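Local structure of esterase (Rhizomucor miehei, 4WY5) at residues A[270-275]-A[282-287]. The protein probably hydrolyses carboxylic esters as a carboxylesterase of the alpha/beta-hydrolase fold. Sequence-based numbering, arbitrary orientation.
Sequences KYAQQL and VAAVRV. With SO4 (sulfate ion), chain C.
Ala272 on helix 265-277 and Ala284 on strand 282-287 meet methyl to methyl, CB to CB at 3.8 Å, where the two backbones draw nearest. The strand runs nearly antiparallel to the helix, at 163°, the helix being the connection of the beta-alpha-beta unit between the parallel neighbours 254-259 and 282-287 of the alpha/beta-hydrolase sheet. Two residues earlier, on the same face of the strand, Val282 directs both branches at the helix: CG1, anti to the backbone N, lies 4.2 Å from Ala272 CB, and CG2 presses against Leu275 CB at 3.5 Å.

Farther along the strand, Arg286 reaches over the earlier turns of the helix. From CB the chain runs extended to CD, then bends at chi3 (-67°). NE forms a salt bridge with Glu269, NH2 a long, weak ion pair with Asp266, and NH1 donates an almost straight hydrogen bond (170°) to O1 of a sulfate ion at 2.9 Å, in the guanidinium plane. Arg286 NH1 of the second subunit binds the same sulfate, probably from the crystallisation liquor, and the sheet continues across that interface. Segments 270-275 and 282-287 thus adhere through buried apolar contact without a hydrogen bond, the Arg286-Glu269 salt bridge adds a polar tie between helix and strand, and the anion probably offsets the charge of the two facing arginines.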
ATOM      1  N   LYS A 270      -7.658 -12.852   6.049  1.00 24.03           N
ATOM      2  CA  LYS A 270      -7.871 -14.271   5.757  1.00 21.02           C
ATOM      3  C   LYS A 270      -8.496 -14.444   4.378  1.00 20.34           C
ATOM      4  O   LYS A 270      -8.126 -15.347   3.645  1.00 23.34           O
ATOM      5  CB  LYS A 270      -8.748 -14.924   6.819  1.00 22.19           C
ATOM      6  CG  LYS A 270      -9.122 -16.381   6.525  1.00 27.73           C
ATOM      7  CD  LYS A 270      -7.955 -17.341   6.725  1.00 22.31           C
ATOM      8  CE  LYS A 270      -8.371 -18.775   6.368  1.00 25.88           C
ATOM      9  NZ  LYS A 270      -7.453 -19.796   6.966  1.00 32.54           N
ATOM     10  N   TYR A 271      -9.400 -13.551   3.996  1.00 20.59           N
ATOM     11  CA  TYR A 271     -10.004 -13.635   2.658  1.00 23.90           C
ATOM     12  C   TYR A 271      -8.964 -13.392   1.555  1.00 23.48           C
ATOM     13  O   TYR A 271      -9.004 -14.030   0.496  1.00 24.52           O
ATOM     14  CB  TYR A 271     -11.173 -12.636   2.521  1.00 20.22           C
ATOM     15  CG  TYR A 271     -12.043 -12.829   1.286  1.00 20.38           C
ATOM     16  CD1 TYR A 271     -12.853 -13.957   1.144  1.00 22.89           C
ATOM     17  CD2 TYR A 271     -12.057 -11.882   0.264  1.00 17.17           C
ATOM     18  CE1 TYR A 271     -13.651 -14.140   0.016  1.00 22.53           C
ATOM     19  CE2 TYR A 271     -12.846 -12.048  -0.865  1.00 22.01           C
ATOM     20  CZ  TYR A 271     -13.648 -13.181  -0.989  1.00 25.38           C
ATOM     21  OH  TYR A 271     -14.436 -13.356  -2.115  1.00 19.79           O
ATOM     22  N   ALA A 272      -8.016 -12.491   1.804  1.00 26.04           N
ATOM     23  CA  ALA A 272      -6.909 -12.283   0.863  1.00 25.87           C
ATOM     24  C   ALA A 272      -6.157 -13.597   0.617  1.00 23.31           C
ATOM     25  O   ALA A 272      -5.813 -13.930  -0.519  1.00 26.32           O
ATOM     26  CB  ALA A 272      -5.948 -11.199   1.388  1.00 17.26           C
ATOM     27  N   GLN A 273      -5.901 -14.325   1.697  1.00 19.22           N
ATOM     28  CA  GLN A 273      -5.218 -15.613   1.634  1.00 25.29           C
ATOM     29  C   GLN A 273      -6.017 -16.651   0.829  1.00 26.51           C
ATOM     30  O   GLN A 273      -5.439 -17.431   0.068  1.00 25.60           O
ATOM     31  CB  GLN A 273      -4.951 -16.143   3.052  1.00 25.44           C
ATOM     32  CG  GLN A 273      -4.069 -15.246   3.926  1.00 24.01           C
ATOM     33  CD  GLN A 273      -3.853 -15.805   5.343  1.00 29.70           C
ATOM     34  OE1 GLN A 273      -4.223 -16.941   5.647  1.00 24.93           O
ATOM     35  NE2 GLN A 273      -3.235 -15.002   6.205  1.00 32.00           N
ATOM     36  N   GLN A 274      -7.340 -16.644   1.012  1.00 26.51           N
ATOM     37  CA  GLN A 274      -8.264 -17.541   0.303  1.00 28.83           C
ATOM     38  C   GLN A 274      -8.246 -17.292  -1.211  1.00 27.25           C
ATOM     39  O   GLN A 274      -8.232 -18.231  -2.024  1.00 24.88           O
ATOM     40  CB  GLN A 274      -9.710 -17.355   0.809  1.00 23.88           C
ATOM     41  CG  GLN A 274      -9.952 -17.622   2.303  1.00 25.20           C
ATOM     42  CD  GLN A 274     -11.420 -17.422   2.718  1.00 27.28           C
ATOM     43  OE1 GLN A 274     -11.738 -16.589   3.578  1.00 24.51           O
ATOM     44  NE2 GLN A 274     -12.318 -18.191   2.101  1.00 25.52           N
ATOM     45  N   LEU A 275      -8.232 -16.017  -1.590  1.00 27.26           N
ATOM     46  CA  LEU A 275      -8.186 -15.674  -3.005  1.00 27.89           C
ATOM     47  C   LEU A 275      -6.866 -16.145  -3.624  1.00 26.59           C
ATOM     48  O   LEU A 275      -6.865 -16.738  -4.703  1.00 29.66           O
ATOM     49  CB  LEU A 275      -8.373 -14.165  -3.199  1.00 22.23           C
ATOM     50  CG  LEU A 275      -9.751 -13.560  -2.906  1.00 23.57           C
ATOM     51  CD1 LEU A 275      -9.608 -12.072  -2.672  1.00 22.80           C
ATOM     52  CD2 LEU A 275     -10.756 -13.800  -4.044  1.00 22.88           C
ATOM     53  N   VAL A 282      -3.711 -11.227  -6.193  1.00 25.27           N
ATOM     54  CA  VAL A 282      -4.084 -10.421  -5.021  1.00 22.17           C
ATOM     55  C   VAL A 282      -2.930  -9.555  -4.495  1.00 21.60           C
ATOM     56  O   VAL A 282      -1.833 -10.061  -4.237  1.00 23.23           O
ATOM     57  CB  VAL A 282      -4.580 -11.317  -3.855  1.00 25.45           C
ATOM     58  CG1 VAL A 282      -4.980 -10.474  -2.642  1.00 21.06           C
ATOM     59  CG2 VAL A 282      -5.738 -12.159  -4.311  1.00 25.08           C
ATOM     60  N   ALA A 283      -3.173  -8.248  -4.387  1.00 17.32           N
ATOM     61  CA  ALA A 283      -2.302  -7.336  -3.648  1.00 20.73           C
ATOM     62  C   ALA A 283      -3.054  -6.890  -2.401  1.00 19.77           C
ATOM     63  O   ALA A 283      -4.097  -6.255  -2.505  1.00 20.05           O
ATOM     64  CB  ALA A 283      -1.904  -6.117  -4.503  1.00 21.97           C
ATOM     65  N   ALA A 284      -2.510  -7.206  -1.231  1.00 17.94           N
ATOM     66  CA  ALA A 284      -3.182  -6.938   0.036  1.00 17.16           C
ATOM     67  C   ALA A 284      -2.211  -6.283   1.010  1.00 18.44           C
ATOM     68  O   ALA A 284      -1.056  -6.704   1.095  1.00 25.70           O
ATOM     69  CB  ALA A 284      -3.739  -8.248   0.627  1.00 19.01           C
ATOM     70  N   VAL A 285      -2.663  -5.239   1.714  1.00 18.32           N
ATOM     71  CA  VAL A 285      -1.846  -4.530   2.711  1.00 16.93           C
ATOM     72  C   VAL A 285      -2.631  -4.223   3.991  1.00 20.92           C
ATOM     73  O   VAL A 285      -3.850  -3.990   3.929  1.00 20.83           O
ATOM     74  CB  VAL A 285      -1.282  -3.167   2.167  1.00 16.64           C
ATOM     75  CG1 VAL A 285      -0.247  -3.388   1.082  1.00 13.34           C
ATOM     76  CG2 VAL A 285      -2.406  -2.254   1.663  1.00 19.70           C
ATOM     77  N   ARG A 286      -1.933  -4.230   5.134  1.00 14.73           N
ATOM     78  CA  ARG A 286      -2.462  -3.722   6.408  1.00 18.56           C
ATOM     79  C   ARG A 286      -1.973  -2.283   6.610  1.00 20.10           C
ATOM     80  O   ARG A 286      -0.754  -2.032   6.588  1.00 16.14           O
ATOM     81  CB  ARG A 286      -2.027  -4.592   7.608  1.00 14.40           C
ATOM     82  CG  ARG A 286      -2.548  -4.089   8.979  1.00 15.15           C
ATOM     83  CD  ARG A 286      -1.918  -4.825  10.184  1.00 15.88           C
ATOM     84  NE  ARG A 286      -2.332  -6.224  10.219  1.00 17.38           N
ATOM     85  CZ  ARG A 286      -2.065  -7.083  11.196  1.00 20.77           C
ATOM     86  NH1 ARG A 286      -1.368  -6.703  12.261  1.00 21.57           N
ATOM     87  NH2 ARG A 286      -2.518  -8.332  11.107  1.00 19.57           N
ATOM     88  N   VAL A 287      -2.905  -1.344   6.809  1.00 18.19           N
ATOM     89  CA  VAL A 287      -2.541   0.088   6.965  1.00 18.84           C
ATOM     90  C   VAL A 287      -2.302   0.468   8.431  1.00 21.92           C
ATOM     91  O   VAL A 287      -3.219   0.389   9.259  1.00 20.92           O
ATOM     92  CB  VAL A 287      -3.635   1.022   6.424  1.00 19.11           C
ATOM     93  CG1 VAL A 287      -3.157   2.491   6.451  1.00 14.70           C
ATOM     94  CG2 VAL A 287      -4.048   0.593   5.026  1.00 15.60           C
TER
HETATM   95  S   SO4 C 401       0.121  -9.425  14.583  1.00 45.71           S
HETATM   96  O1  SO4 C 401      -0.896  -8.364  14.563  1.00 32.82           O
HETATM   97  O2  SO4 C 401      -0.064 -10.286  13.404  1.00 31.81           O
HETATM   98  O3  SO4 C 401       1.433  -8.772  14.543  1.00 37.22           O
HETATM   99  O4  SO4 C 401       0.004 -10.220  15.816  1.00 47.11           O